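PDB 2BR4: cephalosporin hydroxylase CMCI from Streptomyces clavuligerus, which takes part in cephamycin biosynthesis, binding S-adenosylmethionine and magnesium in a Rossmann-like fold, and probably acts on the cephalosporin nucleus. Local coordinates for residues I158-A163 against I184-I189; M188-Y193 against L224-L229; V86-Y91 against I113-D118. The protein carries 1 engineered substitution. All blocks are in the same frame, centred on the assembly; numbering follows the deposited sequence.

Interaction 1: I158-A163 against I184-I189; sequences IDDAHA and IIEDMI. With MG (magnesium ion), chain U; SAM (S-adenosylmethionine), chain V; P4C (O-acetaldehydyl-hexaethylene glycol), chain J.
The two strands of a beta-alpha-beta unit end side by side here, Ile158 beside Ile184 and Asp159 beside Ile185, and the loops that follow build the magnesium site. Asp159 N donates to Ile184 O at 2.8 Å. A weak bond returns from Glu186 N to Asp159 O. The Asp159 side chain turns back to its own loop. With CG anti to the backbone N (chi1 -172°), OD2 accepts from Ala161 N and from His162 N (3.0 Å), both on the same face of the carboxylate. This Asx motif fixes the turn that carries His162. Asp159 OD1 bonds Thr165 OG1. Met188 CG, SD and CE lie over one face of the imidazole, SD 4.1 Å from the ring centroid. The carboxylates of Asp160 and Glu186 meet with their planes 88° apart. Lys65 forms a salt bridge with both carboxylates, and Tyr73 OH bonds Glu186 OE2. Asp187 OD2 binds the magnesium at 2.4 Å. Asp160 OD1 stands 3.0 Å from the metal, and His162 NE2 is 3.2 Å away, with the ion in the ring plane. A site at the carboxyl ends of parallel strands is typical of Rossmann-like methyltransferase folds; the metal is consistent with the metal-dependent ones.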
loop_
_atom_site.group_PDB
_atom_site.type_symbol
_atom_site.label_atom_id
_atom_site.label_comp_id
_atom_site.label_asym_id
_atom_site.label_seq_id
_atom_site.Cartn_x
_atom_site.Cartn_y
_atom_site.Cartn_z
ATOM N N ILE E 158 20.678 -27.496 1.010
ATOM C CA ILE E 158 19.897 -26.388 1.562
ATOM C C ILE E 158 20.500 -25.892 2.877
ATOM O O ILE E 158 20.570 -26.631 3.858
ATOM C CB ILE E 158 18.435 -26.834 1.812
ATOM C CG1 ILE E 158 17.814 -27.408 0.538
ATOM C CG2 ILE E 158 17.597 -25.665 2.300
ATOM C CD1 ILE E 158 16.518 -28.173 0.772
ATOM N N ASP E 159 20.933 -24.636 2.892
ATOM C CA ASP E 159 21.357 -23.994 4.127
ATOM C C ASP E 159 20.173 -23.445 4.924
ATOM O O ASP E 159 19.538 -22.467 4.528
ATOM C CB ASP E 159 22.338 -22.862 3.843
ATOM C CG ASP E 159 22.947 -22.310 5.114
ATOM O OD1 ASP E 159 23.453 -21.163 5.104
ATOM O OD2 ASP E 159 22.961 -22.971 6.177
ATOM N N ASP E 160 19.893 -24.078 6.055
ATOM C CA ASP E 160 18.874 -23.596 6.986
ATOM C C ASP E 160 19.431 -23.372 8.386
ATOM O O ASP E 160 18.673 -23.298 9.339
ATOM C CB ASP E 160 17.707 -24.573 7.037
ATOM C CG ASP E 160 16.582 -24.168 6.133
ATOM O OD1 ASP E 160 16.027 -23.058 6.327
ATOM O OD2 ASP E 160 16.192 -24.909 5.203
ATOM N N ALA E 161 20.753 -23.253 8.492
ATOM C CA ALA E 161 21.445 -22.981 9.752
ATOM C C ALA E 161 22.153 -21.614 9.743
ATOM O O ALA E 161 22.342 -20.994 10.796
ATOM C CB ALA E 161 22.456 -24.092 10.034
ATOM N N HIS E 162 22.578 -21.170 8.562
ATOM C CA HIS E 162 23.032 -19.793 8.349
ATOM C C HIS E 162 24.294 -19.414 9.117
ATOM O O HIS E 162 24.497 -18.241 9.432
ATOM C CB HIS E 162 21.902 -18.813 8.697
ATOM C CG HIS E 162 20.555 -19.263 8.231
ATOM N ND1 HIS E 162 20.296 -19.604 6.921
ATOM C CD2 HIS E 162 19.397 -19.452 8.908
ATOM C CE1 HIS E 162 19.032 -19.974 6.809
ATOM N NE2 HIS E 162 18.462 -19.888 8.000
ATOM N N ALA E 163 25.131 -20.405 9.416
ATOM C CA ALA E 163 26.415 -20.168 10.060
ATOM C C ALA E 163 27.523 -20.544 9.094
ATOM O O ALA E 163 27.430 -21.563 8.400
ATOM C CB ALA E 163 26.529 -20.983 11.323
ATOM N N ILE E 184 20.951 -23.816 -2.071
ATOM C CA ILE E 184 19.912 -22.876 -1.691
ATOM C C ILE E 184 20.173 -22.302 -0.303
ATOM O O ILE E 184 20.292 -23.035 0.671
ATOM C CB ILE E 184 18.544 -23.573 -1.768
ATOM C CG1 ILE E 184 18.262 -23.965 -3.223
ATOM C CG2 ILE E 184 17.438 -22.663 -1.249
ATOM C CD1 ILE E 184 17.147 -24.955 -3.400
ATOM N N ILE E 185 20.279 -20.975 -0.240
ATOM C CA ILE E 185 20.401 -20.247 1.019
ATOM C C ILE E 185 19.047 -19.645 1.392
ATOM O O ILE E 185 18.622 -18.647 0.810
ATOM C CB ILE E 185 21.462 -19.139 0.892
ATOM C CG1 ILE E 185 22.835 -19.742 0.565
ATOM C CG2 ILE E 185 21.532 -18.313 2.187
ATOM C CD1 ILE E 185 23.846 -18.730 -0.006
ATOM N N GLU E 186 18.375 -20.252 2.361
ATOM C CA GLU E 186 17.074 -19.768 2.804
ATOM C C GLU E 186 17.235 -18.571 3.739
ATOM O O GLU E 186 18.206 -18.484 4.484
ATOM C CB GLU E 186 16.265 -20.893 3.472
ATOM C CG GLU E 186 16.003 -22.091 2.550
ATOM C CD GLU E 186 14.957 -23.082 3.074
ATOM O OE1 GLU E 186 14.415 -22.903 4.183
ATOM O OE2 GLU E 186 14.664 -24.063 2.362
ATOM N N ASP E 187 16.308 -17.621 3.610
ATOM C CA ASP E 187 16.076 -16.514 4.548
ATOM C C ASP E 187 17.091 -15.371 4.584
ATOM O O ASP E 187 16.693 -14.210 4.666
ATOM C CB ASP E 187 15.878 -17.048 5.965
ATOM C CG ASP E 187 14.746 -18.024 6.048
ATOM O OD1 ASP E 187 13.601 -17.605 5.755
ATOM O OD2 ASP E 187 14.911 -19.226 6.370
ATOM N N MET E 188 18.378 -15.693 4.521
ATOM C CA MET E 188 19.434 -14.772 4.933
ATOM C C MET E 188 19.872 -13.751 3.890
ATOM O O MET E 188 20.327 -12.670 4.256
ATOM C CB MET E 188 20.668 -15.561 5.365
ATOM C CG MET E 188 20.432 -16.482 6.522
ATOM S SD MET E 188 20.172 -15.624 8.098
ATOM C CE MET E 188 18.444 -15.612 8.150
ATOM N N ILE E 189 19.770 -14.083 2.608
ATOM C CA ILE E 189 20.385 -13.238 1.578
ATOM C C ILE E 189 19.919 -11.778 1.623
ATOM O O ILE E 189 20.756 -10.891 1.607
ATOM C CB ILE E 189 20.238 -13.859 0.150
ATOM C CG1 ILE E 189 21.572 -14.470 -0.300
ATOM C CG2 ILE E 189 19.820 -12.817 -0.879
ATOM C CD1 ILE E 189 21.581 -15.951 -0.335
HETATM MG MG MG U . 15.354 -20.763 8.126
HETATM N N SAM V . 14.875 -27.824 8.374
HETATM C CA SAM V . 14.017 -26.929 9.142
HETATM C C SAM V . 12.662 -26.755 8.455
HETATM O O SAM V . 12.546 -26.087 7.428
HETATM O OXT SAM V . 11.638 -27.280 8.901
HETATM C CB SAM V . 14.709 -25.577 9.321
HETATM C CG SAM V . 15.813 -25.541 10.389
HETATM S SD SAM V . 15.598 -24.246 11.649
HETATM C CE SAM V . 15.427 -22.785 10.592
HETATM C "C5'" SAM V . 17.271 -23.906 12.263
HETATM C "C4'" SAM V . 18.021 -25.096 12.842
HETATM O "O4'" SAM V . 19.402 -24.885 12.622
HETATM C "C3'" SAM V . 17.825 -25.263 14.346
HETATM O "O3'" SAM V . 17.409 -26.574 14.638
HETATM C "C2'" SAM V . 19.181 -24.971 14.964
HETATM O "O2'" SAM V . 19.513 -25.822 16.040
HETATM C "C1'" SAM V . 20.129 -25.192 13.798
HETATM N N9 SAM V . 21.386 -24.422 13.941
HETATM C C8 SAM V . 21.548 -23.104 14.294
HETATM N N7 SAM V . 22.874 -22.828 14.308
HETATM C C5 SAM V . 23.561 -23.947 13.971
HETATM C C6 SAM V . 24.922 -24.231 13.828
HETATM N N6 SAM V . 25.848 -23.300 14.036
HETATM N N1 SAM V . 25.315 -25.503 13.459
HETATM C C2 SAM V . 24.380 -26.492 13.238
HETATM N N3 SAM V . 23.039 -26.208 13.374
HETATM C C4 SAM V . 22.634 -24.959 13.738
HETATM O O1 P4C J . 22.656 -3.881 16.855
HETATM C C2 P4C J . 22.208 -5.167 17.048
HETATM C C3 P4C J . 21.453 -5.889 16.239
HETATM O O4 P4C J . 21.033 -7.179 16.739
HETATM C C5 P4C J . 20.000 -7.970 16.128
HETATM C C6 P4C J . 18.785 -7.165 15.670
HETATM O O7 P4C J . 17.836 -8.033 15.051
HETATM C C8 P4C J . 16.724 -7.328 14.498
HETATM C C9 P4C J . 16.837 -7.252 12.978
HETATM O O10 P4C J . 16.665 -8.541 12.379
HETATM C C11 P4C J . 15.310 -8.967 12.227
HETATM C C12 P4C J . 15.217 -9.975 11.088
HETATM O O13 P4C J . 15.093 -11.323 11.549
HETATM C C14 P4C J . 15.085 -12.242 10.453
HETATM C C15 P4C J . 15.130 -13.684 10.935
HETATM O O16 P4C J . 16.413 -14.277 10.695
HETATM C C17 P4C J . 16.444 -15.704 10.836
HETATM C C18 P4C J . 17.800 -16.140 11.398
HETATM O O19 P4C J . 17.713 -17.206 12.358
HETATM C C20 P4C J . 16.993 -18.301 12.099
HETATM C C21 P4C J . 16.234 -19.134 11.713
HETATM O O22 P4C J . 15.364 -19.871 11.509
#

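Interaction 2: M188-Y193 against L224-L229; sequences MIPYWY and LDRGVL. With P4C (O-acetaldehydyl-hexaethylene glycol), chain J.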
loop_
_atom_site.group_PDB
_atom_site.type_symbol
_atom_site.label_atom_id
_atom_site.label_comp_id
_atom_site.label_asym_id
_atom_site.label_seq_id
_atom_site.Cartn_x
_atom_site.Cartn_y
_atom_site.Cartn_z
ATOM N N MET E 188 18.378 -15.693 4.521
ATOM C CA MET E 188 19.434 -14.772 4.933
ATOM C C MET E 188 19.872 -13.751 3.890
ATOM O O MET E 188 20.327 -12.670 4.256
ATOM C CB MET E 188 20.668 -15.561 5.365
ATOM C CG MET E 188 20.432 -16.482 6.522
ATOM S SD MET E 188 20.172 -15.624 8.098
ATOM C CE MET E 188 18.444 -15.612 8.150
ATOM N N ILE E 189 19.770 -14.083 2.608
ATOM C CA ILE E 189 20.385 -13.238 1.578
ATOM C C ILE E 189 19.919 -11.778 1.623
ATOM O O ILE E 189 20.756 -10.891 1.607
ATOM C CB ILE E 189 20.238 -13.859 0.150
ATOM C CG1 ILE E 189 21.572 -14.470 -0.300
ATOM C CG2 ILE E 189 19.820 -12.817 -0.879
ATOM C CD1 ILE E 189 21.581 -15.951 -0.335
ATOM N N PRO E 190 18.613 -11.520 1.686
ATOM C CA PRO E 190 18.111 -10.138 1.775
ATOM C C PRO E 190 18.696 -9.364 2.949
ATOM O O PRO E 190 19.032 -8.200 2.780
ATOM C CB PRO E 190 16.602 -10.325 1.964
ATOM C CG PRO E 190 16.317 -11.650 1.351
ATOM C CD PRO E 190 17.511 -12.497 1.669
ATOM N N TYR E 191 18.813 -10.008 4.106
ATOM C CA TYR E 191 19.376 -9.386 5.306
ATOM C C TYR E 191 20.874 -9.146 5.220
ATOM O O TYR E 191 21.360 -8.117 5.666
ATOM C CB TYR E 191 19.090 -10.234 6.541
ATOM C CG TYR E 191 17.629 -10.348 6.853
ATOM C CD1 TYR E 191 16.900 -11.452 6.427
ATOM C CD2 TYR E 191 16.967 -9.349 7.561
ATOM C CE1 TYR E 191 15.556 -11.566 6.697
ATOM C CE2 TYR E 191 15.615 -9.458 7.841
ATOM C CZ TYR E 191 14.920 -10.572 7.403
ATOM O OH TYR E 191 13.585 -10.706 7.668
ATOM N N TRP E 192 21.605 -10.099 4.661
ATOM C CA TRP E 192 23.042 -9.947 4.474
ATOM C C TRP E 192 23.374 -8.826 3.481
ATOM O O TRP E 192 24.369 -8.136 3.655
ATOM C CB TRP E 192 23.669 -11.269 4.009
ATOM C CG TRP E 192 23.837 -12.299 5.097
ATOM C CD1 TRP E 192 23.843 -12.089 6.451
ATOM C CD2 TRP E 192 24.039 -13.704 4.915
ATOM N NE1 TRP E 192 24.033 -13.277 7.113
ATOM C CE2 TRP E 192 24.152 -14.284 6.193
ATOM C CE3 TRP E 192 24.129 -14.536 3.795
ATOM C CZ2 TRP E 192 24.347 -15.648 6.381
ATOM C CZ3 TRP E 192 24.326 -15.892 3.984
ATOM C CH2 TRP E 192 24.430 -16.434 5.267
ATOM N N TYR E 193 22.551 -8.643 2.450
ATOM C CA TYR E 193 22.766 -7.561 1.482
ATOM C C TYR E 193 22.455 -6.193 2.098
ATOM O O TYR E 193 23.044 -5.182 1.709
ATOM C CB TYR E 193 21.909 -7.760 0.219
ATOM C CG TYR E 193 22.068 -6.639 -0.795
ATOM C CD1 TYR E 193 23.258 -6.491 -1.513
ATOM C CD2 TYR E 193 21.046 -5.714 -1.017
ATOM C CE1 TYR E 193 23.426 -5.464 -2.436
ATOM C CE2 TYR E 193 21.200 -4.681 -1.938
ATOM C CZ TYR E 193 22.397 -4.558 -2.648
ATOM O OH TYR E 193 22.579 -3.539 -3.567
ATOM N N LEU E 224 12.967 -17.933 -0.066
ATOM C CA LEU E 224 14.025 -18.313 -0.997
ATOM C C LEU E 224 14.560 -17.102 -1.754
ATOM O O LEU E 224 15.478 -17.227 -2.549
ATOM C CB LEU E 224 13.507 -19.358 -1.981
ATOM C CG LEU E 224 12.847 -20.599 -1.363
ATOM C CD1 LEU E 224 12.200 -21.428 -2.448
ATOM C CD2 LEU E 224 13.856 -21.433 -0.581
ATOM N N ASP E 225 13.987 -15.934 -1.474
ATOM C CA ASP E 225 14.299 -14.681 -2.156
ATOM C C ASP E 225 15.778 -14.508 -2.529
ATOM O O ASP E 225 16.643 -14.398 -1.664
ATOM C CB ASP E 225 13.841 -13.504 -1.277
ATOM C CG ASP E 225 13.714 -12.210 -2.044
ATOM O OD1 ASP E 225 13.852 -12.243 -3.278
ATOM O OD2 ASP E 225 13.469 -11.114 -1.499
ATOM N N ARG E 226 16.041 -14.475 -3.832
ATOM C CA ARG E 226 17.385 -14.303 -4.398
ATOM C C ARG E 226 18.444 -15.205 -3.748
ATOM O O ARG E 226 19.552 -14.766 -3.458
ATOM C CB ARG E 226 17.815 -12.830 -4.326
ATOM C CG ARG E 226 16.900 -11.854 -5.068
ATOM C CD ARG E 226 17.084 -10.405 -4.636
ATOM N NE ARG E 226 16.457 -10.133 -3.339
ATOM C CZ ARG E 226 16.699 -9.059 -2.577
ATOM N NH1 ARG E 226 17.567 -8.124 -2.960
ATOM N NH2 ARG E 226 16.056 -8.920 -1.420
ATOM N N GLY E 227 18.096 -16.470 -3.543
ATOM C CA GLY E 227 18.983 -17.421 -2.890
ATOM C C GLY E 227 18.925 -18.837 -3.437
ATOM O O GLY E 227 19.393 -19.763 -2.789
ATOM N N VAL E 228 18.358 -19.014 -4.624
ATOM C CA VAL E 228 18.334 -20.315 -5.272
ATOM C C VAL E 228 19.460 -20.327 -6.288
ATOM O O VAL E 228 19.321 -19.781 -7.376
ATOM C CB VAL E 228 16.975 -20.586 -5.954
ATOM C CG1 VAL E 228 16.990 -21.918 -6.719
ATOM C CG2 VAL E 228 15.869 -20.583 -4.928
ATOM N N LEU E 229 20.582 -20.932 -5.908
ATOM C CA LEU E 229 21.746 -21.047 -6.782
ATOM C C LEU E 229 21.899 -22.462 -7.318
ATOM O O LEU E 229 21.239 -23.381 -6.842
ATOM C CB LEU E 229 23.017 -20.655 -6.033
ATOM C CG LEU E 229 22.946 -19.407 -5.155
ATOM C CD1 LEU E 229 24.326 -19.108 -4.607
ATOM C CD2 LEU E 229 22.404 -18.215 -5.917
HETATM O O1 P4C J . 22.656 -3.881 16.855
HETATM C C2 P4C J . 22.208 -5.167 17.048
HETATM C C3 P4C J . 21.453 -5.889 16.239
HETATM O O4 P4C J . 21.033 -7.179 16.739
HETATM C C5 P4C J . 20.000 -7.970 16.128
HETATM C C6 P4C J . 18.785 -7.165 15.670
HETATM O O7 P4C J . 17.836 -8.033 15.051
HETATM C C8 P4C J . 16.724 -7.328 14.498
HETATM C C9 P4C J . 16.837 -7.252 12.978
HETATM O O10 P4C J . 16.665 -8.541 12.379
HETATM C C11 P4C J . 15.310 -8.967 12.227
HETATM C C12 P4C J . 15.217 -9.975 11.088
HETATM O O13 P4C J . 15.093 -11.323 11.549
HETATM C C14 P4C J . 15.085 -12.242 10.453
HETATM C C15 P4C J . 15.130 -13.684 10.935
HETATM O O16 P4C J . 16.413 -14.277 10.695
HETATM C C17 P4C J . 16.444 -15.704 10.836
HETATM C C18 P4C J . 17.800 -16.140 11.398
HETATM O O19 P4C J . 17.713 -17.206 12.358
HETATM C C20 P4C J . 16.993 -18.301 12.099
HETATM C C21 P4C J . 16.234 -19.134 11.713
HETATM O O22 P4C J . 15.364 -19.871 11.509
HETATM O O HOH W 1 17.500 -15.953 0.926
#
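Ile189 sets its CG2 methyl against the carbonyl oxygens of Asp225 and Arg226, 3.2 Å from Arg226 O. The contact sets the start of helix 189-195 against the loop that leads into strand 228-230, the antiparallel strand next to 182-185 in the Rossmann-like sheet. The CD1 methyl of Ile189 reaches Gly227 CA at 3.9 Å. Pro190 meets the side chains of the same two residues, Asp225 and Arg226. Its CG faces Asp225 CB at 4.1 Å, and its CB approaches Arg226 NH2 obliquely. The Arg226 chain bends at chi3 (-76°), which brings the guanidinium back to Asp225. The two form a salt bridge, with weak bonds from NE to OD1 and from NH2 to OD2. A third subunit packs Trp41 on Ile189. Tyr191 turns to the P4C chain instead, with P4C C14 over one ring face and C12 3.3 Å from CE2. With an alanine here, that part of the ether chain is likely to lose its aromatic wall and be less confined. A water joins the two segments. It donates to Asp225 O at 3.1 Å and accepts a weak bond from Ile189 N at 3.4 Å.

Interaction 3: V86-Y91 against I113-D118; sequences VELGVY and IGIDRD. With SAM (S-adenosylmethionine), chain V.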
loop_
_atom_site.group_PDB
_atom_site.type_symbol
_atom_site.label_atom_id
_atom_site.label_comp_id
_atom_site.label_asym_id
_atom_site.label_seq_id
_atom_site.Cartn_x
_atom_site.Cartn_y
_atom_site.Cartn_z
ATOM N N VAL E 86 20.141 -32.690 0.870
ATOM C CA VAL E 86 20.757 -32.378 2.156
ATOM C C VAL E 86 20.043 -31.173 2.766
ATOM O O VAL E 86 19.612 -30.265 2.054
ATOM C CB VAL E 86 22.270 -32.056 2.018
ATOM C CG1 VAL E 86 22.934 -31.995 3.385
ATOM C CG2 VAL E 86 22.979 -33.084 1.150
ATOM N N GLU E 87 19.919 -31.173 4.089
ATOM C CA GLU E 87 19.274 -30.087 4.808
ATOM C C GLU E 87 20.120 -29.731 6.013
ATOM O O GLU E 87 20.030 -30.383 7.038
ATOM C CB GLU E 87 17.859 -30.482 5.257
ATOM C CG GLU E 87 16.734 -29.862 4.438
ATOM C CD GLU E 87 16.393 -28.451 4.872
ATOM O OE1 GLU E 87 17.321 -27.629 5.030
ATOM O OE2 GLU E 87 15.196 -28.153 5.049
ATOM N N LEU E 88 20.970 -28.717 5.861
ATOM C CA LEU E 88 21.664 -28.103 6.996
ATOM C C LEU E 88 20.627 -27.505 7.929
ATOM O O LEU E 88 19.714 -26.842 7.470
ATOM C CB LEU E 88 22.608 -26.999 6.518
ATOM C CG LEU E 88 24.076 -27.370 6.333
ATOM C CD1 LEU E 88 24.878 -26.146 5.906
ATOM C CD2 LEU E 88 24.619 -27.934 7.623
ATOM N N GLY E 89 20.763 -27.731 9.232
ATOM C CA GLY E 89 19.743 -27.328 10.190
ATOM C C GLY E 89 18.456 -28.123 10.050
ATOM O O GLY E 89 17.796 -28.061 9.011
ATOM N N VAL E 90 18.089 -28.851 11.108
ATOM C CA VAL E 90 16.967 -29.805 11.077
ATOM C C VAL E 90 15.746 -29.347 11.902
ATOM O O VAL E 90 14.594 -29.481 11.451
ATOM C CB VAL E 90 17.434 -31.204 11.586
ATOM C CG1 VAL E 90 16.251 -32.127 11.864
ATOM C CG2 VAL E 90 18.391 -31.848 10.583
ATOM N N TYR E 91 16.007 -28.837 13.106
ATOM C CA TYR E 91 14.962 -28.487 14.078
ATOM C C TYR E 91 14.091 -29.702 14.438
ATOM O O TYR E 91 14.580 -30.652 15.035
ATOM C CB TYR E 91 14.133 -27.269 13.617
ATOM C CG TYR E 91 13.282 -26.653 14.721
ATOM C CD1 TYR E 91 13.845 -26.310 15.952
ATOM C CD2 TYR E 91 11.922 -26.419 14.541
ATOM C CE1 TYR E 91 13.087 -25.758 16.965
ATOM C CE2 TYR E 91 11.151 -25.860 15.553
ATOM C CZ TYR E 91 11.747 -25.535 16.769
ATOM O OH TYR E 91 11.017 -24.985 17.798
ATOM N N ILE E 113 18.998 -36.101 3.997
ATOM C CA ILE E 113 20.051 -36.067 4.993
ATOM C C ILE E 113 19.957 -34.777 5.790
ATOM O O ILE E 113 20.280 -33.716 5.284
ATOM C CB ILE E 113 21.432 -36.160 4.300
ATOM C CG1 ILE E 113 21.401 -37.216 3.184
ATOM C CG2 ILE E 113 22.518 -36.448 5.333
ATOM C CD1 ILE E 113 22.772 -37.659 2.686
ATOM N N GLY E 114 19.504 -34.865 7.031
ATOM C CA GLY E 114 19.490 -33.719 7.916
ATOM C C GLY E 114 20.760 -33.651 8.740
ATOM O O GLY E 114 21.176 -34.657 9.315
ATOM N N ILE E 115 21.378 -32.472 8.782
ATOM C CA ILE E 115 22.546 -32.211 9.615
ATOM C C ILE E 115 22.203 -31.104 10.622
ATOM O O ILE E 115 21.506 -30.147 10.279
ATOM C CB ILE E 115 23.728 -31.783 8.733
ATOM C CG1 ILE E 115 24.140 -32.918 7.795
ATOM C CG2 ILE E 115 24.920 -31.365 9.580
ATOM C CD1 ILE E 115 24.790 -32.427 6.521
ATOM N N ASP E 116 22.687 -31.248 11.860
ATOM C CA ASP E 116 22.402 -30.289 12.935
ATOM C C ASP E 116 23.241 -30.527 14.207
ATOM O O ASP E 116 23.522 -31.662 14.576
ATOM C CB ASP E 116 20.907 -30.318 13.306
ATOM C CG ASP E 116 20.461 -29.069 14.061
ATOM O OD1 ASP E 116 21.300 -28.162 14.245
ATOM O OD2 ASP E 116 19.298 -28.909 14.510
ATOM N N ARG E 117 23.606 -29.438 14.880
ATOM C CA ARG E 117 24.327 -29.485 16.157
ATOM C C ARG E 117 23.560 -30.219 17.252
ATOM O O ARG E 117 24.161 -30.794 18.156
ATOM C CB ARG E 117 24.629 -28.054 16.650
ATOM C CG ARG E 117 23.384 -27.186 16.948
ATOM C CD ARG E 117 23.632 -26.005 17.894
ATOM N NE ARG E 117 22.711 -24.887 17.638
ATOM C CZ ARG E 117 22.899 -23.628 18.055
ATOM N NH1 ARG E 117 23.972 -23.294 18.770
ATOM N NH2 ARG E 117 22.004 -22.691 17.754
ATOM N N ASP E 118 22.236 -30.184 17.152
ATOM C CA ASP E 118 21.339 -30.582 18.228
ATOM C C ASP E 118 20.088 -31.200 17.594
ATOM O O ASP E 118 19.247 -30.479 17.053
ATOM C CB ASP E 118 21.005 -29.330 19.063
ATOM C CG ASP E 118 19.843 -29.531 20.020
ATOM O OD1 ASP E 118 19.686 -30.639 20.577
ATOM O OD2 ASP E 118 19.040 -28.613 20.292
HETATM N N SAM V . 14.875 -27.824 8.374
HETATM C CA SAM V . 14.017 -26.929 9.142
HETATM C C SAM V . 12.662 -26.755 8.455
HETATM O O SAM V . 12.546 -26.087 7.428
HETATM O OXT SAM V . 11.638 -27.280 8.901
HETATM C CB SAM V . 14.709 -25.577 9.321
HETATM C CG SAM V . 15.813 -25.541 10.389
HETATM S SD SAM V . 15.598 -24.246 11.649
HETATM C CE SAM V . 15.427 -22.785 10.592
HETATM C "C5'" SAM V . 17.271 -23.906 12.263
HETATM C "C4'" SAM V . 18.021 -25.096 12.842
HETATM O "O4'" SAM V . 19.402 -24.885 12.622
HETATM C "C3'" SAM V . 17.825 -25.263 14.346
HETATM O "O3'" SAM V . 17.409 -26.574 14.638
HETATM C "C2'" SAM V . 19.181 -24.971 14.964
HETATM O "O2'" SAM V . 19.513 -25.822 16.040
HETATM C "C1'" SAM V . 20.129 -25.192 13.798
HETATM N N9 SAM V . 21.386 -24.422 13.941
HETATM C C8 SAM V . 21.548 -23.104 14.294
HETATM N N7 SAM V . 22.874 -22.828 14.308
HETATM C C5 SAM V . 23.561 -23.947 13.971
HETATM C C6 SAM V . 24.922 -24.231 13.828
HETATM N N6 SAM V . 25.848 -23.300 14.036
HETATM N N1 SAM V . 25.315 -25.503 13.459
HETATM C C2 SAM V . 24.380 -26.492 13.238
HETATM N N3 SAM V . 23.039 -26.208 13.374
HETATM C C4 SAM V . 22.634 -24.959 13.738
HETATM O O HOH W 2 16.830 -30.625 16.306
#
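Ile113 begins the pairing of strand 111-116 with strand 84-88 by accepting Glu87 N on its carbonyl O at 2.8 Å. The strand segments run parallel, with 17° between their directions. Gly114 comes next, beside Glu87. Val90 CG2 sits 3.4 Å from Gly114 CA, in the place where a side chain would stand, so even a methyl would collide with it. Ile115 N then donates to Glu87 O at 3.0 Å in an almost straight bond (171°). Its side chain lies on the same face as Val86 and Leu88. CD1 meets Val86 CG1 at 3.7 Å, while CG2 meets Leu88 CD2 at 4.0 Å. Ile115 O takes a weak bond from Gly89 N, the last backbone link of the pair.

Asp116 ends the strand and turns to the cofactor. Its CG is anti to the backbone N (chi1 -161°), which directs the carboxylate to the ribose. SAM O3' donates to Asp116 OD2 at 3.0 Å. An acidic residue at this strand end that holds the ribose is a hallmark of Rossmann-like methyltransferases. Across from it, Gly89 O accepts from SAM N at 3.0 Å. Glu87 OE2 adds a weak bond to the same amine, though its stronger partner is Lys65. Arg117 lays one face of its guanidinium over the adenine, with NH2 3.5 Å from SAM C8. At Asp118 a water donates both to its carbonyl O and to Tyr91 O, tying the two loops together.

The pair lies inside the sheet. Strand 155-159 flanks 84-88, and strand 132-136 flanks 111-116. Helix 94-105 covers Glu87 and Val90, while Phe145 of helix 143-146 packs against Leu88 and Ile115.

How the interactions relate
Interactions 1 and 3 are buried and belong to the same sheet, where strands 84-88 and 155-159 are neighbours joined by Ile158 O and Leu88 N. Each closes a beta-alpha-beta unit and touches SAM. Interaction 3 grips the ribose and amine of the cofactor, while interaction 1 gathers acids and a histidine round magnesium. Lys65 serves both, pairing with Glu87, Asp160 and Glu186. Interaction 2 is partly buried, lies farther from the chain centre and meets two neighbouring subunits with more of its residues than interaction 1 does. It shares Met188 and Ile189 with interaction 1, touches P4C as that one does, and depends on apolar cover and a water rather than on strand pairing across its segments.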